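Local coordinates for protein class B carbapenemase GOB-18 (Elizabethkingia meningoseptica, PDB 5K0W) that probably hydrolyses beta-lactam antibiotics, carbapenems among them, as a class B3 metallo-beta-lactamase with two zinc ions in its active site, at residues Pro216-Gln219 / Ser220-Tyr224; Lys277-Leu280 / Asn281-Lys285. All coordinates share one frame; numbering follows the deposited sequence.

Contact 1. Residues Pro216-Gln219 / Ser220-Tyr224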
loop_
_atom_site.group_PDB
_atom_site.type_symbol
_atom_site.label_atom_id
_atom_site.label_comp_id
_atom_site.label_asym_id
_atom_site.label_seq_id
_atom_site.Cartn_x
_atom_site.Cartn_y
_atom_site.Cartn_z
ATOM N N PRO A 216 3.055 19.682 9.955
ATOM C CA PRO A 216 2.142 20.595 10.665
ATOM C C PRO A 216 0.692 20.143 10.769
ATOM O O PRO A 216 0.080 20.322 11.824
ATOM C CB PRO A 216 2.270 21.907 9.883
ATOM C CG PRO A 216 3.539 21.813 9.173
ATOM C CD PRO A 216 3.727 20.374 8.839
ATOM N N ASN A 217 0.160 19.521 9.698
ATOM C CA ASN A 217 -1.232 19.048 9.652
ATOM C C ASN A 217 -1.449 17.563 10.032
ATOM O O ASN A 217 -2.451 16.987 9.629
ATOM C CB ASN A 217 -1.851 19.384 8.281
ATOM C CG ASN A 217 -1.776 20.848 7.910
ATOM O OD1 ASN A 217 -1.387 21.707 8.702
ATOM N ND2 ASN A 217 -2.124 21.168 6.680
ATOM N N ILE A 218 -0.536 16.941 10.812
ATOM C CA ILE A 218 -0.602 15.514 11.229
ATOM C C ILE A 218 -1.909 15.103 11.934
ATOM O O ILE A 218 -2.530 14.096 11.564
ATOM C CB ILE A 218 0.657 15.092 12.059
ATOM C CG1 ILE A 218 0.659 13.582 12.414
ATOM C CG2 ILE A 218 0.865 15.983 13.305
ATOM C CD1 ILE A 218 2.028 13.037 12.848
ATOM N N GLN A 219 -2.279 15.868 12.970
ATOM C CA GLN A 219 -3.443 15.637 13.804
ATOM C C GLN A 219 -4.729 15.765 13.016
ATOM O O GLN A 219 -5.552 14.832 13.039
ATOM C CB GLN A 219 -3.440 16.586 15.008
ATOM C CG GLN A 219 -4.356 16.111 16.119
ATOM C CD GLN A 219 -4.545 17.162 17.164
ATOM O OE1 GLN A 219 -3.925 17.110 18.241
ATOM N NE2 GLN A 219 -5.441 18.107 16.870
ATOM N N SER A 220 -4.895 16.909 12.312
ATOM C CA SER A 220 -6.067 17.178 11.472
ATOM C C SER A 220 -6.185 16.165 10.328
ATOM O O SER A 220 -7.302 15.742 10.015
ATOM C CB SER A 220 -6.037 18.602 10.924
ATOM O OG SER A 220 -4.775 18.989 10.405
ATOM N N ASP A 221 -5.033 15.748 9.733
ATOM C CA ASP A 221 -5.010 14.776 8.636
ATOM C C ASP A 221 -5.643 13.447 9.020
ATOM O O ASP A 221 -6.633 13.084 8.400
ATOM C CB ASP A 221 -3.613 14.637 8.035
ATOM C CG ASP A 221 -3.338 15.580 6.871
ATOM O OD1 ASP A 221 -4.258 16.351 6.494
ATOM O OD2 ASP A 221 -2.232 15.488 6.281
ATOM N N TYR A 222 -5.148 12.797 10.116
ATOM C CA TYR A 222 -5.679 11.577 10.750
ATOM C C TYR A 222 -7.189 11.738 11.076
ATOM O O TYR A 222 -7.986 10.804 10.861
ATOM C CB TYR A 222 -4.943 11.304 12.094
ATOM C CG TYR A 222 -3.656 10.508 11.998
ATOM C CD1 TYR A 222 -3.659 9.185 11.559
ATOM C CD2 TYR A 222 -2.441 11.061 12.386
ATOM C CE1 TYR A 222 -2.477 8.458 11.453
ATOM C CE2 TYR A 222 -1.251 10.341 12.280
ATOM C CZ TYR A 222 -1.279 9.030 11.845
ATOM O OH TYR A 222 -0.113 8.313 11.765
ATOM N N ALA A 223 -7.561 12.924 11.628
ATOM C CA ALA A 223 -8.943 13.225 11.995
ATOM C C ALA A 223 -9.868 13.135 10.771
ATOM O O ALA A 223 -10.927 12.505 10.857
ATOM C CB ALA A 223 -9.037 14.583 12.671
ATOM N N TYR A 224 -9.428 13.687 9.624
ATOM C CA TYR A 224 -10.167 13.621 8.374
ATOM C C TYR A 224 -10.268 12.134 7.975
ATOM O O TYR A 224 -11.379 11.620 7.821
ATOM C CB TYR A 224 -9.432 14.444 7.306
ATOM C CG TYR A 224 -9.823 14.135 5.873
ATOM C CD1 TYR A 224 -9.135 13.171 5.130
ATOM C CD2 TYR A 224 -10.836 14.850 5.238
ATOM C CE1 TYR A 224 -9.488 12.889 3.809
ATOM C CE2 TYR A 224 -11.185 14.590 3.914
ATOM C CZ TYR A 224 -10.510 13.608 3.202
ATOM O OH TYR A 224 -10.862 13.369 1.891
#
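In Ile218 a chi1 of -176° swings CG1 away from the backbone N and beside the carbonyl carbon, and Tyr222 turns CG anti to its carbonyl carbon (chi1 -87°). These torsions bring two neighbouring side chains of the helix alongside each other, both pointing the same way. Ile218 CG1 comes within 3.8 Å of Tyr222 CE2. Ile218 O lies obliquely to the same ring, near CD2. That oxygen is the acceptor for Tyr222 N at 3.3 Å, in a nearly straight bond. The helical backbone bond sets the two residues one turn apart.

The turns on either side of it follow the same i to i+4 pattern. Asp221 N donates to Asn217 O at 2.9 Å, and Ala223 N to Gln219 O at 3.1 Å. Asn217 holds the N-cap position, yet its side chain makes no capping bond. Ser220 OG also comes within 3.2 Å of Asn217 O.

The polar ends of Asp221 and Tyr222 find their partners outside these two turns. Asp221 OD2 is hydrogen-bonded to the hydroxyl of Tyr215, just before the helix. Tyr222 OH is hydrogen-bonded to the carbonyl oxygen of Ser202, which holds the far end of the buried ring. Phe209 of a nearby loop touches Ile218.

The arrangement is the first two turns of an alpha helix. The helix forms the crossover of a beta-alpha-beta unit between strands 192-198 and 236-239. Tyr222 carries it to the edge of the zinc site: its side chain lies about 4 Å from that of the zinc ligand His175, which is consistent with a second-shell place for Tyr222 in the metallo-beta-lactamase site.

Contact 2. Residues Lys277-Leu280 / Asn281-Lys285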
loop_
_atom_site.group_PDB
_atom_site.type_symbol
_atom_site.label_atom_id
_atom_site.label_comp_id
_atom_site.label_asym_id
_atom_site.label_seq_id
_atom_site.Cartn_x
_atom_site.Cartn_y
_atom_site.Cartn_z
ATOM N N LYS A 277 -9.737 5.059 18.499
ATOM C CA LYS A 277 -9.693 4.996 19.976
ATOM C C LYS A 277 -8.297 5.349 20.484
ATOM O O LYS A 277 -8.174 6.189 21.373
ATOM C CB LYS A 277 -10.116 3.601 20.490
ATOM C CG LYS A 277 -11.563 3.525 20.931
ATOM C CD LYS A 277 -12.069 2.081 21.000
ATOM C CE LYS A 277 -13.357 2.028 21.786
ATOM N NZ LYS A 277 -14.130 0.784 21.520
ATOM N N SER A 278 -7.248 4.749 19.892
ATOM C CA SER A 278 -5.876 5.065 20.301
ATOM C C SER A 278 -5.434 6.439 19.781
ATOM O O SER A 278 -4.700 7.133 20.485
ATOM C CB SER A 278 -4.886 3.945 19.981
ATOM O OG SER A 278 -4.856 3.650 18.601
ATOM N N TYR A 279 -5.960 6.867 18.604
ATOM C CA TYR A 279 -5.649 8.186 18.046
ATOM C C TYR A 279 -6.131 9.292 18.993
ATOM O O TYR A 279 -5.366 10.215 19.298
ATOM C CB TYR A 279 -6.237 8.358 16.631
ATOM C CG TYR A 279 -6.345 9.803 16.197
ATOM C CD1 TYR A 279 -5.206 10.552 15.902
ATOM C CD2 TYR A 279 -7.579 10.437 16.122
ATOM C CE1 TYR A 279 -5.296 11.899 15.552
ATOM C CE2 TYR A 279 -7.682 11.780 15.756
ATOM C CZ TYR A 279 -6.536 12.509 15.479
ATOM O OH TYR A 279 -6.641 13.831 15.125
ATOM N N LEU A 280 -7.396 9.174 19.468
ATOM C CA LEU A 280 -8.003 10.123 20.392
ATOM C C LEU A 280 -7.314 10.067 21.733
ATOM O O LEU A 280 -7.103 11.119 22.332
ATOM C CB LEU A 280 -9.514 9.908 20.552
ATOM C CG LEU A 280 -10.374 10.176 19.320
ATOM C CD1 LEU A 280 -11.653 9.327 19.341
ATOM C CD2 LEU A 280 -10.667 11.671 19.145
ATOM N N ASN A 281 -6.915 8.861 22.191
ATOM C CA ASN A 281 -6.217 8.716 23.464
ATOM C C ASN A 281 -4.870 9.417 23.429
ATOM O O ASN A 281 -4.417 9.950 24.448
ATOM C CB ASN A 281 -6.074 7.262 23.864
ATOM C CG ASN A 281 -6.266 7.074 25.329
ATOM O OD1 ASN A 281 -7.386 7.129 25.834
ATOM N ND2 ASN A 281 -5.166 6.907 26.041
ATOM N N LYS A 282 -4.252 9.470 22.234
ATOM C CA LYS A 282 -2.979 10.163 22.023
ATOM C C LYS A 282 -3.187 11.700 22.085
ATOM O O LYS A 282 -2.429 12.385 22.779
ATOM C CB LYS A 282 -2.315 9.718 20.699
ATOM C CG LYS A 282 -1.054 10.489 20.363
ATOM C CD LYS A 282 -0.065 9.687 19.562
ATOM C CE LYS A 282 1.182 10.479 19.235
ATOM N NZ LYS A 282 2.070 10.643 20.409
ATOM N N ILE A 283 -4.225 12.222 21.384
ATOM C CA ILE A 283 -4.518 13.657 21.363
ATOM C C ILE A 283 -4.949 14.254 22.713
ATOM O O ILE A 283 -4.739 15.451 22.932
ATOM C CB ILE A 283 -5.377 14.127 20.168
ATOM C CG1 ILE A 283 -6.845 13.754 20.327
ATOM C CG2 ILE A 283 -4.820 13.620 18.861
ATOM C CD1 ILE A 283 -7.775 14.906 20.182
ATOM N N LYS A 284 -5.509 13.435 23.636
ATOM C CA LYS A 284 -5.870 13.984 24.951
ATOM C C LYS A 284 -4.670 14.498 25.740
ATOM O O LYS A 284 -4.802 15.515 26.430
ATOM C CB LYS A 284 -6.878 13.155 25.789
ATOM C CG LYS A 284 -6.859 11.652 25.632
ATOM C CD LYS A 284 -8.053 10.994 26.355
ATOM C CE LYS A 284 -9.270 10.756 25.481
ATOM N NZ LYS A 284 -9.592 9.305 25.343
ATOM N N LYS A 285 -3.474 13.881 25.519
ATOM C CA LYS A 285 -2.191 14.291 26.114
ATOM C C LYS A 285 -1.741 15.709 25.655
ATOM O O LYS A 285 -0.855 16.296 26.292
ATOM C CB LYS A 285 -1.088 13.286 25.784
ATOM C CG LYS A 285 -1.343 11.848 26.211
ATOM C CD LYS A 285 -0.677 10.837 25.254
ATOM C CE LYS A 285 0.755 11.139 24.810
ATOM N NZ LYS A 285 0.813 11.821 23.476
#
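Tyr279 is overlapped off-centre by the methyl CG2 of Ile283, one turn further along the helix. CG2 lies 4.2 Å from the centroid of the Tyr279 ring in a CH-pi contact, and its nearest ring atom is Tyr279 CE1 at 3.8 Å. The two side chains cross obliquely. Ile283 has CG2 anti to its carbonyl carbon, which sends this methyl back toward the tyrosine. Its other branch goes to Leu280: Ile283 CD1 is 4.5 Å from Leu280 CD2, a loose apolar approach.

Beneath this, the backbone bonds run from i to i+4. Ile283 N donates to Tyr279 O at 3.1 Å. Lys284 N donates to Leu280 O at the same distance of 3.1 Å. Lys284 bends back along its own helix, and its NZ gives a hydrogen bond to Asn281 OD1 at 3.1 Å. The ammonium group sits above the amide carbonyl plane.

Lys282 leads away to the loop before helix 218-230. Its NZ donates to the carbonyl oxygen of Lys207 and makes a cation-pi contact with Phe209. The Tyr279 ring also meets that of Phe226.

The chemistry is thus divided: Tyr279 and Ile283 make a largely apolar patch facing helix 218-230, with the tyrosine hydroxyl as its polar end, while the amines of Lys282 and Lys284 meet carbonyl oxygens, whose partial negative charge suits a cation; no carboxylate pairs with them across the contact.

In the fold
From the N terminus, the chain passes through the zinc-binding residues up to His175 and leaves strand 192-198 before reaching contact 1, at the start of helix 218-230. It then runs through strand 236-239 and His241 to contact 2, at the end of helix 265-284. Each closes only successive turns of its own helix; they follow in series, neither nested nor crossing. Their centres are 13 Å apart, and the two helices touch there. Tyr279 CE1 packs on Tyr222 CB at 3.5 Å, Tyr279 OH makes a probable, weak hydrogen bond to Gln219 O, and Ile283 meets Gln219. The C-terminal helix is thereby tied to the beta-alpha-beta crossover helix beside the zinc site.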